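Local atomic coordinates of putative O-GlcNAcase nagJ (Clostridium perfringens, PDB entry 6PV5), a protein that probably acts as a family 84 hexosaminidase on N-acetylhexosamine-containing glycans, this chain holding its catalytic barrel and flanking domains. Residues D259-I264 with S298-W303; P406-K411 with N437-S442; P379-S384 with I420-R425. One frame throughout, in Å; residues are numbered along the deposited sequence. Where two conformers were deposited one is given.

Contact 1 (D259-I264 with S298-W303); sequences DFVFAI and SFAILW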
# COMPACT_ATOMS: atom_id res chain seq x y z
N ASP A 259 1.53 -13.78 3.79
CA ASP A 259 0.53 -14.44 4.63
C ASP A 259 -0.86 -14.18 4.09
O ASP A 259 -1.31 -13.03 4.04
CB ASP A 259 0.58 -13.98 6.09
CG ASP A 259 1.84 -14.42 6.80
OD1 ASP A 259 2.26 -15.57 6.56
OD2 ASP A 259 2.38 -13.62 7.58
N PHE A 260 -1.54 -15.27 3.70
CA PHE A 260 -2.94 -15.20 3.41
C PHE A 260 -3.68 -15.21 4.74
O PHE A 260 -3.68 -16.23 5.44
CB PHE A 260 -3.38 -16.37 2.52
CG PHE A 260 -4.80 -16.26 2.04
CD1 PHE A 260 -5.86 -16.70 2.80
CD2 PHE A 260 -5.08 -15.73 0.79
CE1 PHE A 260 -7.16 -16.61 2.34
CE2 PHE A 260 -6.38 -15.62 0.33
CZ PHE A 260 -7.42 -16.08 1.10
N VAL A 261 -4.30 -14.08 5.06
CA VAL A 261 -5.06 -13.94 6.30
C VAL A 261 -6.54 -14.05 5.97
O VAL A 261 -7.08 -13.24 5.22
CB VAL A 261 -4.73 -12.61 7.02
CG1 VAL A 261 -5.44 -12.50 8.35
CG2 VAL A 261 -3.23 -12.42 7.20
N PHE A 262 -7.22 -15.04 6.55
CA PHE A 262 -8.65 -15.15 6.34
C PHE A 262 -9.40 -14.44 7.45
O PHE A 262 -9.22 -14.76 8.64
CB PHE A 262 -9.09 -16.61 6.25
CG PHE A 262 -10.52 -16.75 5.80
CD1 PHE A 262 -10.82 -16.94 4.46
CD2 PHE A 262 -11.56 -16.61 6.69
CE1 PHE A 262 -12.14 -17.04 4.02
CE2 PHE A 262 -12.88 -16.72 6.26
CZ PHE A 262 -13.17 -16.92 4.92
N ALA A 263 -10.30 -13.52 7.06
CA ALA A 263 -11.06 -12.72 8.01
C ALA A 263 -12.48 -13.26 8.12
O ALA A 263 -13.12 -13.54 7.10
CB ALA A 263 -11.06 -11.26 7.61
N ILE A 264 -12.97 -13.35 9.36
CA ILE A 264 -14.32 -13.79 9.69
C ILE A 264 -15.04 -12.65 10.41
O ILE A 264 -14.49 -12.09 11.35
CB ILE A 264 -14.24 -15.04 10.60
CG1 ILE A 264 -13.36 -16.13 9.98
CG2 ILE A 264 -15.64 -15.57 10.88
CD1 ILE A 264 -13.00 -17.25 10.93
N SER A 298 -3.19 -17.96 8.79
CA SER A 298 -3.43 -16.70 9.49
C SER A 298 -4.91 -16.36 9.48
O SER A 298 -5.57 -16.46 8.45
CB SER A 298 -2.66 -15.56 8.90
OG SER A 298 -1.26 -15.69 9.10
N PHE A 299 -5.42 -15.93 10.64
CA PHE A 299 -6.84 -15.71 10.82
C PHE A 299 -7.08 -14.35 11.49
O PHE A 299 -6.23 -13.83 12.22
CB PHE A 299 -7.46 -16.80 11.70
CG PHE A 299 -7.28 -18.20 11.18
CD1 PHE A 299 -6.05 -18.84 11.25
CD2 PHE A 299 -8.33 -18.87 10.58
CE1 PHE A 299 -5.88 -20.12 10.75
CE2 PHE A 299 -8.16 -20.15 10.07
CZ PHE A 299 -6.94 -20.77 10.16
N ALA A 300 -8.27 -13.80 11.24
CA ALA A 300 -8.68 -12.57 11.88
C ALA A 300 -10.16 -12.70 12.17
O ALA A 300 -10.89 -13.26 11.37
CB ALA A 300 -8.40 -11.38 10.97
N ILE A 301 -10.56 -12.24 13.35
CA ILE A 301 -11.97 -12.13 13.66
C ILE A 301 -12.28 -10.65 13.87
O ILE A 301 -11.66 -10.00 14.72
CB ILE A 301 -12.34 -12.98 14.90
CG1 ILE A 301 -11.85 -14.43 14.79
CG2 ILE A 301 -13.83 -12.90 15.16
CD1 ILE A 301 -12.21 -15.29 15.98
N LEU A 302 -13.25 -10.15 13.10
CA LEU A 302 -13.53 -8.72 13.03
C LEU A 302 -14.83 -8.43 13.77
O LEU A 302 -15.80 -9.17 13.59
CB LEU A 302 -13.67 -8.38 11.54
CG LEU A 302 -12.41 -7.94 10.76
CD1 LEU A 302 -11.11 -8.60 11.20
CD2 LEU A 302 -12.59 -8.05 9.26
N TRP A 303 -14.87 -7.35 14.57
CA TRP A 303 -16.14 -6.86 15.11
C TRP A 303 -16.50 -5.47 14.57
O TRP A 303 -17.37 -4.80 15.12
CB TRP A 303 -16.15 -6.87 16.64
CG TRP A 303 -15.68 -8.16 17.24
CD1 TRP A 303 -14.42 -8.44 17.69
CD2 TRP A 303 -16.45 -9.36 17.42
NE1 TRP A 303 -14.36 -9.72 18.15
CE2 TRP A 303 -15.59 -10.31 18.01
CE3 TRP A 303 -17.78 -9.71 17.16
CZ2 TRP A 303 -16.02 -11.60 18.34
CZ3 TRP A 303 -18.21 -10.99 17.47
CH2 TRP A 303 -17.33 -11.91 18.05
O HOH W 1 -0.10 -17.03 7.01
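Val261 of strand 259-264 spreads its two methyls over the neighbouring parallel strand. CG1 lies anti to the backbone N (chi1 -176°) and extends forward to the CB of Ala300 at 4.1 Å, while CG2 falls back against the CB of Ser298 at 3.6 Å. A beta-branched residue can therefore cover two partners at once. Farther along the same face Ala263 has a single methyl to offer. Its CB meets Leu302 CD2 at 3.9 Å, the long leucine reaching back over the short alanine, and lies 4.3 Å from the CB of Ala300. Small side chains suit this face, which turns inward where space is limited.

On the other face, Phe262, Ile264, Phe299 and Ile301 alternate with these residues and point outward. The two phenylalanines do not stack on each other: Phe262 leads away from the second strand, with CG1 of Ile264 at the edge of its ring, and both rings pack on Leu291 of helix 274-294. Phe299 also meets Phe325 edge-to-face, and Ile301 lies against helix 311-326.

The two strand axes run 27° apart, and the backbones are stitched by four hydrogen bonds that alternate in direction. The last, from Leu302 N to Ile264 O at 2.9 Å, is nearly straight (168°). At the partly exposed start of the pair, a water donates to Asp259 OD1 at 2.8 Å and also bonds to Ser298 OG at 2.7 Å, linking two polar groups that do not bond directly.

Strand 259-264, helix 274-294 and strand 298-302 form a right-handed beta-alpha-beta unit, the repeating element of the (beta/alpha)8 barrel. The second strand leads toward Asp305, the predicted proton donor, at the C-terminal rim where active sites of this fold lie.

Contact 2 (P406-K411 with N437-S442); sequences PVNDYK and NPMRFS. With EDO (1,2-ethanediol), chain B; EDO (1,2-ethanediol), chain E.
Val407 N donates to Asn437 O at 2.9 Å, somewhat bent (141° at the hydrogen) and tilted from the carbonyl plane. This is the one direct hydrogen bond between segments 406-411 and 437-442. Pro406, entered through a cis peptide, has no N-H to compete for that carbonyl, and its ring lies alongside Pro438, with CG 3.8 Å from Pro438 CA. The branched Val407 side chain then fits closely over the chain at Pro438, its CB 3.3 Å from Pro438 O, while both its methyls approach ND2 of Asn437.

Met439 packs against Asn408 with its unbranched, flexible chain. Its CG touches Asn408 OD1 at 3.2 Å, and with CG beside its backbone N (chi1 -68°) and chi2 extended, SD comes beside the amide, 3.5 Å from Asn408 ND2. Both ends of that amide are used: ND2 donates to Lys414 O and also approaches the edge of the Phe441 ring, whose plane is 73° from that of the amide, while OD1 accepts from a water at 2.8 Å. The same water accepts from Arg440 N, completing a bridge between the loops. Phe441 puts its CZ over the face of the Arg440 guanidinium, whose NH1 forms a salt bridge with Glu412, and Arg440 CG lies over the ring.

Asp409 OD1 accepts both hydroxyls of a 1,2-ethanediol probably taken from the crystallisation liquor, the shorter bond being 2.6 Å from O1. The Asn437 side chain, bonded to Asn404, lies about 9 Å from that of Asp305, the predicted proton donor. The contact thus joins the loops that follow barrel strands 399-403 and 431-436, ahead of helix 446-457, and Pro438 meets Val191 of strand 188-192 and Trp200 of a nearby loop.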
# COMPACT_ATOMS: atom_id res chain seq x y z
N PRO A 406 -5.30 4.02 -0.29
CA PRO A 406 -6.14 4.83 -1.18
C PRO A 406 -7.64 4.60 -1.30
O PRO A 406 -8.30 5.24 -2.13
CB PRO A 406 -5.50 4.56 -2.56
CG PRO A 406 -5.00 3.13 -2.46
CD PRO A 406 -4.49 3.05 -1.02
N VAL A 407 -8.21 3.74 -0.43
CA VAL A 407 -9.62 3.41 -0.55
C VAL A 407 -10.45 4.66 -0.85
O VAL A 407 -10.40 5.64 -0.11
CB VAL A 407 -10.17 2.69 0.70
CG1 VAL A 407 -10.00 3.52 1.97
CG2 VAL A 407 -11.63 2.30 0.53
N ASN A 408 -11.33 4.56 -1.86
CA ASN A 408 -12.15 5.71 -2.22
C ASN A 408 -13.63 5.33 -2.23
O ASN A 408 -14.44 6.02 -2.87
CB ASN A 408 -11.69 6.33 -3.55
CG ASN A 408 -12.03 5.43 -4.72
OD1 ASN A 408 -12.19 4.23 -4.55
ND2 ASN A 408 -12.09 5.98 -5.93
N ASP A 409 -14.02 4.28 -1.49
CA ASP A 409 -15.40 3.79 -1.59
C ASP A 409 -16.41 4.85 -1.14
O ASP A 409 -17.56 4.83 -1.54
CB ASP A 409 -15.58 2.44 -0.90
CG ASP A 409 -15.19 2.36 0.58
OD1 ASP A 409 -14.87 3.44 1.22
OD2 ASP A 409 -15.22 1.21 1.10
N TYR A 410 -15.98 5.80 -0.31
CA TYR A 410 -16.86 6.84 0.18
C TYR A 410 -16.87 8.05 -0.76
O TYR A 410 -17.62 8.98 -0.53
CB TYR A 410 -16.42 7.24 1.60
CG TYR A 410 -15.00 7.76 1.64
CD1 TYR A 410 -13.92 6.90 1.74
CD2 TYR A 410 -14.75 9.12 1.52
CE1 TYR A 410 -12.62 7.38 1.72
CE2 TYR A 410 -13.45 9.62 1.51
CZ TYR A 410 -12.38 8.74 1.61
OH TYR A 410 -11.10 9.23 1.62
N LYS A 411 -16.03 8.03 -1.82
CA LYS A 411 -15.94 9.11 -2.79
C LYS A 411 -15.46 8.55 -4.13
O LYS A 411 -14.35 8.83 -4.60
CB LYS A 411 -14.99 10.22 -2.32
CG LYS A 411 -15.16 11.54 -3.09
CD LYS A 411 -13.94 12.46 -3.11
CE LYS A 411 -13.23 12.67 -1.78
NZ LYS A 411 -14.11 13.28 -0.76
N ASN A 437 -5.77 -0.15 3.04
CA ASN A 437 -7.08 -0.43 2.47
C ASN A 437 -7.15 0.27 1.10
O ASN A 437 -7.09 1.49 1.02
CB ASN A 437 -8.20 0.04 3.39
CG ASN A 437 -9.56 -0.54 3.03
OD1 ASN A 437 -9.64 -1.49 2.26
ND2 ASN A 437 -10.62 0.05 3.55
N PRO A 438 -7.17 -0.49 -0.01
CA PRO A 438 -7.05 0.10 -1.35
C PRO A 438 -8.43 0.38 -1.92
O PRO A 438 -9.45 0.18 -1.25
CB PRO A 438 -6.31 -1.03 -2.10
CG PRO A 438 -6.95 -2.31 -1.51
CD PRO A 438 -7.20 -1.97 -0.05
N MET A 439 -8.46 0.87 -3.17
CA MET A 439 -9.68 1.12 -3.91
C MET A 439 -10.18 -0.19 -4.53
O MET A 439 -9.38 -1.09 -4.80
CB MET A 439 -9.39 2.08 -5.07
CG MET A 439 -9.03 3.49 -4.62
SD MET A 439 -8.85 4.64 -6.02
CE MET A 439 -7.26 4.11 -6.65
N ARG A 440 -11.47 -0.23 -4.87
CA ARG A 440 -11.99 -1.37 -5.60
C ARG A 440 -11.30 -1.49 -6.96
O ARG A 440 -11.35 -2.56 -7.57
CB ARG A 440 -13.52 -1.32 -5.71
CG ARG A 440 -14.06 -0.38 -6.78
CD ARG A 440 -15.55 -0.66 -6.94
NE ARG A 440 -16.16 -0.00 -8.10
CZ ARG A 440 -16.71 1.21 -8.06
NH1 ARG A 440 -16.75 1.90 -6.93
NH2 ARG A 440 -17.23 1.73 -9.17
N PHE A 441 -10.64 -0.41 -7.40
CA PHE A 441 -9.92 -0.35 -8.67
C PHE A 441 -8.48 -0.79 -8.45
O PHE A 441 -7.66 -0.04 -7.92
CB PHE A 441 -9.92 1.06 -9.26
CG PHE A 441 -11.30 1.65 -9.39
CD1 PHE A 441 -12.18 1.20 -10.36
CD2 PHE A 441 -11.74 2.62 -8.49
CE1 PHE A 441 -13.47 1.71 -10.44
CE2 PHE A 441 -13.01 3.16 -8.58
CZ PHE A 441 -13.88 2.70 -9.55
N SER A 442 -8.19 -2.02 -8.89
CA SER A 442 -6.97 -2.71 -8.51
C SER A 442 -5.75 -2.00 -9.08
O SER A 442 -4.84 -1.62 -8.35
CB SER A 442 -7.00 -4.15 -8.94
OG SER A 442 -5.75 -4.75 -8.68
C1 EDO B . -14.72 4.37 4.94
O1 EDO B . -15.40 4.08 3.73
C2 EDO B . -13.60 3.46 5.13
O2 EDO B . -13.17 3.00 3.86
C1 EDO E . -17.16 -2.15 -11.31
O1 EDO E . -18.28 -1.39 -10.87
C2 EDO E . -15.88 -1.41 -11.29
O2 EDO E . -14.86 -1.96 -10.45
O HOH W 2 -13.13 1.78 -3.71

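Contact 3 (P379-S384 with I420-R425); sequences PPNGVS and IYDLDR
Where they touch, residues 381-384 and 421-424 run in similar directions, 24° apart, and form a single bridge in which Val383 N donates to Asp422 O at 3.1 Å and Asp424 N returns a bond to Val383 O at 2.9 Å. Gly382 suits the approach because its CA lies only 3.2 Å from Asp422 O, on the side where a side chain would start, and its phi is positive. Beside the bridge the side chains make an apolar contact: Leu423 swings CD2 back to meet CG2 of Val383 at 4.0 Å, the two crossing at a slant, and both rest on Trp403. At the outer end a water sits 2.9 Å from Pro380 O and 3.2 Å from Asp422 OD2. Asp424 sets its CB 3.5 Å from Val383 O and divides its carboxylate, OD1 accepting from Asn426 N and OD2 from Leu385 N. Leu385 directly follows Ser384, the N-cap of helix 385-395, whose own side chain also caps a backbone N there. The bridge thus ties the start of helix 385-395 to the long loop between barrel strands 399-403 and 431-436, with Leu423 touching Phe434 of the latter strand.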
# COMPACT_ATOMS: atom_id res chain seq x y z
N PRO A 379 -8.56 9.49 8.96
CA PRO A 379 -7.89 10.64 9.60
C PRO A 379 -7.37 11.64 8.58
O PRO A 379 -6.51 11.31 7.75
CB PRO A 379 -6.73 10.00 10.38
CG PRO A 379 -7.16 8.53 10.51
CD PRO A 379 -7.83 8.23 9.17
N PRO A 380 -7.89 12.90 8.61
CA PRO A 380 -7.62 13.88 7.56
C PRO A 380 -6.17 14.32 7.53
O PRO A 380 -5.65 14.70 6.48
CB PRO A 380 -8.56 15.07 7.88
CG PRO A 380 -8.94 14.88 9.32
CD PRO A 380 -8.84 13.40 9.61
N ASN A 381 -5.49 14.18 8.67
CA ASN A 381 -4.14 14.68 8.81
C ASN A 381 -3.20 13.56 9.27
O ASN A 381 -2.30 13.81 10.07
CB ASN A 381 -4.14 15.86 9.77
CG ASN A 381 -2.79 16.52 9.93
OD1 ASN A 381 -1.94 16.42 9.04
ND2 ASN A 381 -2.59 17.20 11.05
N GLY A 382 -3.39 12.34 8.74
CA GLY A 382 -2.53 11.21 9.08
C GLY A 382 -2.62 10.81 10.56
O GLY A 382 -3.67 10.97 11.19
N VAL A 383 -1.52 10.27 11.10
CA VAL A 383 -1.50 9.63 12.41
C VAL A 383 -0.14 9.97 13.02
O VAL A 383 0.91 9.71 12.43
CB VAL A 383 -1.68 8.10 12.36
CG1 VAL A 383 -1.60 7.50 13.76
CG2 VAL A 383 -3.00 7.65 11.70
N SER A 384 -0.19 10.62 14.18
CA SER A 384 1.02 11.04 14.86
C SER A 384 1.44 9.98 15.88
O SER A 384 0.62 9.16 16.30
CB SER A 384 0.77 12.34 15.54
OG SER A 384 -0.07 12.09 16.65
N ILE A 420 1.22 7.47 0.51
CA ILE A 420 0.94 7.42 1.95
C ILE A 420 1.52 8.69 2.57
O ILE A 420 2.68 9.01 2.38
CB ILE A 420 1.58 6.16 2.55
CG1 ILE A 420 1.07 4.87 1.87
CG2 ILE A 420 1.40 6.13 4.06
CD1 ILE A 420 -0.44 4.73 1.77
N TYR A 421 0.72 9.42 3.32
CA TYR A 421 1.11 10.79 3.64
C TYR A 421 0.76 11.10 5.09
O TYR A 421 -0.31 10.68 5.55
CB TYR A 421 0.35 11.74 2.70
CG TYR A 421 0.89 13.15 2.64
CD1 TYR A 421 2.01 13.47 1.88
CD2 TYR A 421 0.26 14.18 3.34
CE1 TYR A 421 2.49 14.77 1.81
CE2 TYR A 421 0.74 15.48 3.29
CZ TYR A 421 1.86 15.77 2.52
OH TYR A 421 2.30 17.05 2.48
N ASP A 422 1.66 11.81 5.79
CA ASP A 422 1.41 12.34 7.14
C ASP A 422 1.33 11.19 8.14
O ASP A 422 0.64 11.30 9.15
CB ASP A 422 0.08 13.11 7.24
CG ASP A 422 0.10 14.56 6.78
OD1 ASP A 422 1.21 15.15 6.75
OD2 ASP A 422 -1.02 15.10 6.49
N LEU A 423 1.99 10.07 7.87
CA LEU A 423 2.11 9.05 8.91
C LEU A 423 3.44 9.24 9.63
O LEU A 423 4.48 9.42 9.00
CB LEU A 423 2.02 7.66 8.30
CG LEU A 423 0.68 7.26 7.67
CD1 LEU A 423 0.67 5.75 7.43
CD2 LEU A 423 -0.52 7.67 8.52
N ASP A 424 3.41 9.26 10.96
CA ASP A 424 4.59 9.59 11.74
C ASP A 424 5.76 8.67 11.36
O ASP A 424 5.61 7.46 11.26
CB ASP A 424 4.26 9.54 13.24
CG ASP A 424 5.26 10.30 14.09
OD1 ASP A 424 6.42 9.88 14.15
OD2 ASP A 424 4.86 11.30 14.70
N ARG A 425 6.91 9.29 11.11
CA ARG A 425 8.17 8.62 10.81
C ARG A 425 8.54 7.59 11.89
O ARG A 425 9.17 6.59 11.58
CB ARG A 425 9.27 9.67 10.66
CG ARG A 425 10.67 9.11 10.42
CD ARG A 425 11.71 10.20 10.19
NE ARG A 425 11.20 11.33 9.41
CZ ARG A 425 11.09 11.39 8.08
NH1 ARG A 425 11.47 10.37 7.32
NH2 ARG A 425 10.62 12.48 7.51
O HOH W 3 -3.41 13.45 5.18

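Overall arrangement
From the N terminus, contact 1 comes first and closes a beta-alpha-beta unit of 33 intervening residues, so that the third and fourth barrel strands lie side by side before the other two contacts begin. Segment 379-384 opens contact 3 and 406-411 opens contact 2; contact 3 then closes at 420-425 and contact 2 at 437-442, so these two cross. They share the long loop after strand 399-403: its early part meets the loop that follows strand 431-436, and its later part joins the loop before helix 385-395. Contacts 2 and 3 come within about 5 Å at their nearest atoms, whereas contact 1 stays about 10 Å from contact 2 and 17 Å from contact 3.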